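Rubisco operon transcriptional regulator (Synechocystis sp., PDB 5Y2W) is a LysR-type global transcriptional repressor whose regulatory domain binds 2-phosphoglycolate, probably coupling gene control to the carbon and nitrogen state of the cell. Local coordinates at residues Ala16-Ala21 with Arg185-Ala190; Lys22-Arg27 with Gln77-Asn82. All blocks are in the same frame, centred on the assembly; numbering follows the deposited sequence.

Contact 1 of 2, residues Ala16-Ala21 with Arg185-Ala190. With PGA (2-phosphoglycolic acid), chain B.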
loop_
_atom_site.group_PDB
_atom_site.type_symbol
_atom_site.label_atom_id
_atom_site.label_comp_id
_atom_site.label_asym_id
_atom_site.label_seq_id
_atom_site.Cartn_x
_atom_site.Cartn_y
_atom_site.Cartn_z
ATOM N N ALA A 16 0.910 -14.461 -2.283
ATOM C CA ALA A 16 0.307 -13.473 -1.412
ATOM C C ALA A 16 1.313 -13.110 -0.311
ATOM O O ALA A 16 1.937 -13.997 0.304
ATOM C CB ALA A 16 -1.040 -13.924 -0.871
ATOM N N VAL A 17 1.495 -11.793 -0.117
ATOM C CA VAL A 17 2.445 -11.273 0.839
ATOM C C VAL A 17 1.820 -10.260 1.814
ATOM O O VAL A 17 0.870 -9.516 1.496
ATOM C CB VAL A 17 3.745 -10.717 0.173
ATOM C CG1 VAL A 17 4.314 -11.699 -0.828
ATOM C CG2 VAL A 17 3.559 -9.346 -0.465
ATOM N N ILE A 18 2.386 -10.215 3.011
ATOM C CA ILE A 18 2.001 -9.172 3.961
ATOM C C ILE A 18 2.478 -7.785 3.500
ATOM O O ILE A 18 3.400 -7.666 2.702
ATOM C CB ILE A 18 2.490 -9.493 5.364
ATOM C CG1 ILE A 18 3.994 -9.783 5.336
ATOM C CG2 ILE A 18 1.649 -10.627 5.941
ATOM C CD1 ILE A 18 4.641 -9.651 6.668
ATOM N N THR A 19 1.882 -6.730 4.051
ATOM C CA THR A 19 2.032 -5.410 3.479
ATOM C C THR A 19 3.479 -4.994 3.414
ATOM O O THR A 19 3.909 -4.365 2.463
ATOM C CB THR A 19 1.282 -4.352 4.303
ATOM O OG1 THR A 19 1.718 -4.468 5.664
ATOM C CG2 THR A 19 -0.218 -4.545 4.213
ATOM N N THR A 20 4.243 -5.353 4.413
ATOM C CA THR A 20 5.577 -4.809 4.559
ATOM C C THR A 20 6.595 -5.405 3.558
ATOM O O THR A 20 7.749 -4.947 3.438
ATOM C CB THR A 20 6.051 -5.052 6.000
ATOM O OG1 THR A 20 5.901 -6.459 6.349
ATOM C CG2 THR A 20 5.196 -4.259 6.929
ATOM N N ALA A 21 6.173 -6.461 2.881
ATOM C CA ALA A 21 7.000 -7.173 1.891
ATOM C C ALA A 21 6.769 -6.722 0.465
ATOM O O ALA A 21 7.322 -7.318 -0.437
ATOM C CB ALA A 21 6.727 -8.668 1.997
ATOM N N ARG A 185 11.040 -10.223 14.817
ATOM C CA ARG A 185 9.974 -10.835 14.038
ATOM C C ARG A 185 10.631 -11.224 12.735
ATOM O O ARG A 185 11.680 -10.704 12.376
ATOM C CB ARG A 185 8.887 -9.782 13.923
ATOM C CG ARG A 185 7.658 -10.059 13.133
ATOM C CD ARG A 185 6.834 -8.754 13.157
ATOM N NE ARG A 185 5.556 -8.793 12.425
ATOM C CZ ARG A 185 4.437 -9.348 12.892
ATOM N NH1 ARG A 185 4.431 -9.858 14.098
ATOM N NH2 ARG A 185 3.309 -9.328 12.183
ATOM N N ARG A 186 10.038 -12.133 12.003
ATOM C CA ARG A 186 10.773 -12.672 10.866
ATOM C C ARG A 186 9.769 -12.759 9.775
ATOM O O ARG A 186 8.601 -12.849 10.084
ATOM C CB ARG A 186 11.317 -14.061 11.236
ATOM C CG ARG A 186 12.246 -14.019 12.463
ATOM C CD ARG A 186 12.896 -15.326 12.806
ATOM N NE ARG A 186 14.056 -15.630 11.960
ATOM C CZ ARG A 186 14.652 -16.840 11.856
ATOM N NH1 ARG A 186 14.199 -17.917 12.509
ATOM N NH2 ARG A 186 15.712 -16.973 11.051
ATOM N N TRP A 187 10.210 -12.658 8.520
ATOM C CA TRP A 187 9.399 -13.073 7.402
ATOM C C TRP A 187 9.572 -14.580 7.119
ATOM O O TRP A 187 10.679 -15.082 7.010
ATOM C CB TRP A 187 9.795 -12.287 6.149
ATOM C CG TRP A 187 9.284 -10.885 6.055
ATOM C CD1 TRP A 187 8.231 -10.325 6.720
ATOM C CD2 TRP A 187 9.788 -9.883 5.198
ATOM N NE1 TRP A 187 8.058 -9.023 6.327
ATOM C CE2 TRP A 187 8.996 -8.729 5.389
ATOM C CE3 TRP A 187 10.808 -9.858 4.231
ATOM C CZ2 TRP A 187 9.220 -7.559 4.707
ATOM C CZ3 TRP A 187 11.043 -8.685 3.579
ATOM C CH2 TRP A 187 10.216 -7.550 3.797
ATOM N N TYR A 188 8.453 -15.263 6.945
ATOM C CA TYR A 188 8.435 -16.661 6.613
ATOM C C TYR A 188 7.798 -16.842 5.278
ATOM O O TYR A 188 6.826 -16.157 4.960
ATOM C CB TYR A 188 7.587 -17.432 7.599
ATOM C CG TYR A 188 8.088 -17.458 9.023
ATOM C CD1 TYR A 188 9.112 -18.320 9.415
ATOM C CD2 TYR A 188 7.496 -16.642 9.996
ATOM C CE1 TYR A 188 9.539 -18.370 10.738
ATOM C CE2 TYR A 188 7.921 -16.671 11.297
ATOM C CZ TYR A 188 8.933 -17.545 11.672
ATOM O OH TYR A 188 9.298 -17.532 12.983
ATOM N N VAL A 189 8.334 -17.772 4.494
ATOM C CA VAL A 189 7.635 -18.240 3.301
ATOM C C VAL A 189 6.994 -19.615 3.609
ATOM O O VAL A 189 7.629 -20.549 4.103
ATOM C CB VAL A 189 8.521 -18.268 2.052
ATOM C CG1 VAL A 189 9.784 -19.052 2.308
ATOM C CG2 VAL A 189 7.756 -18.854 0.866
ATOM N N ALA A 190 5.699 -19.661 3.344
ATOM C CA ALA A 190 4.824 -20.675 3.838
ATOM C C ALA A 190 3.981 -21.218 2.693
ATOM O O ALA A 190 3.805 -20.542 1.684
ATOM C CB ALA A 190 3.923 -20.110 4.933
HETATM P P PGA B . 0.500 -6.565 8.643
HETATM O O1P PGA B . 1.886 -7.396 8.598
HETATM O O2P PGA B . 0.308 -6.013 7.269
HETATM O O3P PGA B . 0.727 -5.521 9.749
HETATM O O4P PGA B . -0.536 -7.610 8.831
HETATM C C2 PGA B . 3.149 -6.928 8.178
HETATM C C1 PGA B . 4.279 -7.383 9.092
HETATM O O1 PGA B . 5.471 -7.027 8.829
HETATM O O2 PGA B . 3.979 -8.098 10.072
#
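Trp187 lies against Ile18, Thr20 and Ala21 beside the 2-phosphoglycolate pocket, and Arg185, two residues earlier, reaches the same ligand. The Arg185 chain starts with CG anti to the backbone N (chi1 178°) and runs extended to NE, which carries the guanidinium out to the ligand carboxylate. Arg185 NE donates to PGA O2 at 2.9 Å. Arg185 NH2 donates to that same PGA O2 at 2.5 Å, so one oxygen is gripped twice at the edge of the guanidinium, near its plane. The other carboxylate oxygen, PGA O1, takes the hydroxyl of Thr20 through OG1 at 2.6 Å. At Trp187 the indole N-H turns to this hydroxyl, and Trp187 NE1 to Thr20 OG1 is a weak hydrogen bond of 3.4 Å. Trp187 is thus a second-shell residue behind Thr20. Thr20 O also meets the ring edge at Trp187 CZ2 (3.3 Å). Ala21 CB sits over a face of the indole in a CH-pi contact, 4.1 Å from the centroid of the six-membered ring of Trp187. Ile18 CD1 approaches obliquely, 3.5 Å from Trp187 NE1, and also packs on the ligand carbons. With the indole cut back to an alanine, Thr20 OG1 would probably lose its N-H partner and a gap would open beside the methyls of Ile18 and Ala21. Strand 62-65 runs between strands 11-18 and 186-192 in the sheet, and Ser66 just past it touches Ile18, Arg185 and Trp187. His162 stacks on the Trp187 ring, while Val189 packs on helix 199-211.

Contact 2 of 2, residues Lys22-Arg27 with Gln77-Asn82. With PGA (2-phosphoglycolic acid), chain B.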
loop_
_atom_site.group_PDB
_atom_site.type_symbol
_atom_site.label_atom_id
_atom_site.label_comp_id
_atom_site.label_asym_id
_atom_site.label_seq_id
_atom_site.Cartn_x
_atom_site.Cartn_y
_atom_site.Cartn_z
ATOM N N LYS A 22 5.991 -5.650 0.272
ATOM C CA LYS A 22 5.590 -5.183 -1.034
ATOM C C LYS A 22 6.729 -4.517 -1.797
ATOM O O LYS A 22 6.624 -4.289 -2.973
ATOM C CB LYS A 22 4.423 -4.188 -0.907
ATOM C CG LYS A 22 4.829 -2.951 -0.122
ATOM C CD LYS A 22 3.875 -1.818 -0.220
ATOM C CE LYS A 22 2.560 -2.301 0.244
ATOM N NZ LYS A 22 1.733 -1.108 0.270
ATOM N N TYR A 23 7.806 -4.140 -1.134
ATOM C CA TYR A 23 8.930 -3.551 -1.890
ATOM C C TYR A 23 9.961 -4.621 -2.245
ATOM O O TYR A 23 10.403 -4.719 -3.386
ATOM C CB TYR A 23 9.621 -2.456 -1.086
ATOM C CG TYR A 23 8.743 -1.277 -0.754
ATOM C CD1 TYR A 23 8.555 -0.235 -1.682
ATOM C CD2 TYR A 23 8.156 -1.161 0.502
ATOM C CE1 TYR A 23 7.766 0.878 -1.371
ATOM C CE2 TYR A 23 7.373 -0.062 0.829
ATOM C CZ TYR A 23 7.177 0.956 -0.112
ATOM O OH TYR A 23 6.383 2.037 0.228
ATOM N N PHE A 24 10.304 -5.425 -1.236
ATOM C CA PHE A 24 11.314 -6.472 -1.334
ATOM C C PHE A 24 10.989 -7.534 -2.346
ATOM O O PHE A 24 11.784 -7.858 -3.210
ATOM C CB PHE A 24 11.424 -7.165 -0.013
ATOM C CG PHE A 24 12.536 -8.144 0.034
ATOM C CD1 PHE A 24 13.829 -7.699 0.082
ATOM C CD2 PHE A 24 12.284 -9.482 0.032
ATOM C CE1 PHE A 24 14.872 -8.583 0.123
ATOM C CE2 PHE A 24 13.317 -10.384 0.067
ATOM C CZ PHE A 24 14.620 -9.932 0.124
ATOM N N ILE A 25 9.800 -8.085 -2.262
ATOM C CA ILE A 25 9.498 -9.207 -3.068
ATOM C C ILE A 25 9.482 -8.835 -4.530
ATOM O O ILE A 25 10.128 -9.512 -5.334
ATOM C CB ILE A 25 8.190 -9.859 -2.608
ATOM C CG1 ILE A 25 8.408 -10.506 -1.255
ATOM C CG2 ILE A 25 7.661 -10.832 -3.643
ATOM C CD1 ILE A 25 9.360 -11.700 -1.264
ATOM N N PRO A 26 8.792 -7.744 -4.891
ATOM C CA PRO A 26 8.863 -7.330 -6.281
ATOM C C PRO A 26 10.248 -7.147 -6.787
ATOM O O PRO A 26 10.502 -7.448 -7.927
ATOM C CB PRO A 26 8.163 -5.978 -6.269
ATOM C CG PRO A 26 7.070 -6.248 -5.272
ATOM C CD PRO A 26 7.806 -6.944 -4.162
ATOM N N ARG A 27 11.134 -6.592 -5.976
ATOM C CA ARG A 27 12.472 -6.356 -6.459
ATOM C C ARG A 27 13.161 -7.712 -6.728
ATOM O O ARG A 27 13.832 -7.856 -7.714
ATOM C CB ARG A 27 13.252 -5.557 -5.462
ATOM C CG ARG A 27 14.646 -5.212 -5.931
ATOM C CD ARG A 27 15.317 -4.310 -4.914
ATOM N NE ARG A 27 15.431 -4.996 -3.635
ATOM C CZ ARG A 27 15.921 -4.453 -2.530
ATOM N NH1 ARG A 27 16.369 -3.202 -2.536
ATOM N NH2 ARG A 27 15.984 -5.179 -1.416
ATOM N N GLN A 77 9.455 -21.608 6.156
ATOM C CA GLN A 77 10.822 -21.309 6.533
ATOM C C GLN A 77 11.021 -19.830 6.727
ATOM O O GLN A 77 10.537 -19.058 5.900
ATOM C CB GLN A 77 11.775 -21.728 5.425
ATOM C CG GLN A 77 11.546 -23.144 4.948
ATOM C CD GLN A 77 12.576 -23.549 3.921
ATOM O OE1 GLN A 77 13.766 -23.502 4.189
ATOM N NE2 GLN A 77 12.121 -23.898 2.724
ATOM N N PRO A 78 11.827 -19.444 7.744
ATOM C CA PRO A 78 12.223 -18.054 7.835
ATOM C C PRO A 78 13.261 -17.781 6.787
ATOM O O PRO A 78 14.089 -18.631 6.527
ATOM C CB PRO A 78 12.851 -17.960 9.211
ATOM C CG PRO A 78 13.479 -19.324 9.434
ATOM C CD PRO A 78 12.578 -20.292 8.704
ATOM N N PHE A 79 13.197 -16.597 6.176
ATOM C CA PHE A 79 14.178 -16.169 5.176
ATOM C C PHE A 79 14.741 -14.766 5.409
ATOM O O PHE A 79 15.732 -14.425 4.819
ATOM C CB PHE A 79 13.608 -16.284 3.758
ATOM C CG PHE A 79 12.448 -15.362 3.470
ATOM C CD1 PHE A 79 11.154 -15.766 3.704
ATOM C CD2 PHE A 79 12.678 -14.093 2.926
ATOM C CE1 PHE A 79 10.090 -14.926 3.425
ATOM C CE2 PHE A 79 11.620 -13.248 2.637
ATOM C CZ PHE A 79 10.327 -13.648 2.892
ATOM N N LEU A 80 14.163 -13.979 6.314
ATOM C CA LEU A 80 14.594 -12.582 6.511
ATOM C C LEU A 80 13.988 -12.050 7.781
ATOM O O LEU A 80 12.853 -12.288 8.071
ATOM C CB LEU A 80 14.183 -11.697 5.273
ATOM C CG LEU A 80 14.972 -10.401 5.063
ATOM C CD1 LEU A 80 16.478 -10.605 4.973
ATOM C CD2 LEU A 80 14.500 -9.690 3.825
ATOM N N ASP A 81 14.761 -11.331 8.553
ATOM C CA ASP A 81 14.245 -10.690 9.744
ATOM C C ASP A 81 13.295 -9.572 9.362
ATOM O O ASP A 81 13.452 -8.948 8.323
ATOM C CB ASP A 81 15.380 -10.059 10.535
ATOM C CG ASP A 81 16.297 -11.096 11.139
ATOM O OD1 ASP A 81 15.943 -12.291 11.084
ATOM O OD2 ASP A 81 17.353 -10.710 11.682
ATOM N N ASN A 82 12.335 -9.331 10.238
ATOM C CA ASN A 82 11.372 -8.290 10.046
ATOM C C ASN A 82 11.239 -7.492 11.340
ATOM O O ASN A 82 10.225 -7.556 12.036
ATOM C CB ASN A 82 10.051 -8.919 9.658
ATOM C CG ASN A 82 8.985 -7.872 9.391
ATOM O OD1 ASN A 82 9.283 -6.717 8.975
ATOM N ND2 ASN A 82 7.750 -8.249 9.646
HETATM P P PGA B . 0.500 -6.565 8.643
HETATM O O1P PGA B . 1.886 -7.396 8.598
HETATM O O2P PGA B . 0.308 -6.013 7.269
HETATM O O3P PGA B . 0.727 -5.521 9.749
HETATM O O4P PGA B . -0.536 -7.610 8.831
HETATM C C2 PGA B . 3.149 -6.928 8.178
HETATM C C1 PGA B . 4.279 -7.383 9.092
HETATM O O1 PGA B . 5.471 -7.027 8.829
HETATM O O2 PGA B . 3.979 -8.098 10.072
#
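The beta-alpha-beta unit of strand 11-18, helix 24-35 and strand 39-46 sets its helix against the sheet, and here Phe24 of that helix meets Phe79 and Leu80, where the chain of strand 74-79 turns a corner. The contact between the two segments is wholly apolar, and the three residues are buried. Phe24 and Leu80 reach for each other from opposite directions. Leu80 CD2 lies over one face of the Phe24 ring in a CH-pi contact, 3.9 Å from the centroid. It stands 19° off the ring normal and is shifted toward the rim, and the nearest ring atom to Leu80 CD2 is Phe24 CZ at 3.7 Å. The chi1 of -173° sets CG of Phe24 trans to its main-chain nitrogen, and the ring is carried out from the helix to where this methyl lies over its face. Phe79 touches more lightly. Phe79 CE2 is 4.2 Å from Phe24 CE2, which comes in at the edge of the Phe79 ring, near its plane. In a regular strand, neighbouring side chains leave on alternate sides. Here the chain turns a corner at Leu80, and the CB atoms of both Phe79 and Leu80 point to the helix.

Past the corner the chemistry becomes polar. Asn82 ND2 donates to PGA O1 at 2.7 Å, with an N-H...O angle of 156°. Asn82 OD1 is hydrogen-bonded to Ser160 and ND2 also to Ser66, so both ends of the amide are held and its rotation is fixed for the ligand. Ile25 and Phe79 both pack on Ile64 of strand 62-65, and Phe79 also on Leu208 and Met209 of helix 199-211. Helix 24-35 also meets the second subunit, where Pro26 touches Ala145 and Arg27 touches Gln148 of that chain.

How the contacts relate
Contacts 1 and 2 are both buried, with centres about 6 Å apart, and both draw on the same sheet, where strands 186-192 and 74-79 are neighbours. Backbone pairs join them: Trp187 N to Leu80 O at 2.7 Å is a probable hydrogen bond, as is Arg185 O to Asn82 N. Contact 1 lies nearer the chain centre and mixes charge, hydroxyl and indole packing around the ligand. Contact 2 packs hydrocarbon on hydrocarbon, and its helix borders the second subunit. They converge at PGA O1, which receives Thr20 from one and Asn82 from the other. Strand 11-18 of contact 1 leads along the chain into helix 24-35 of contact 2.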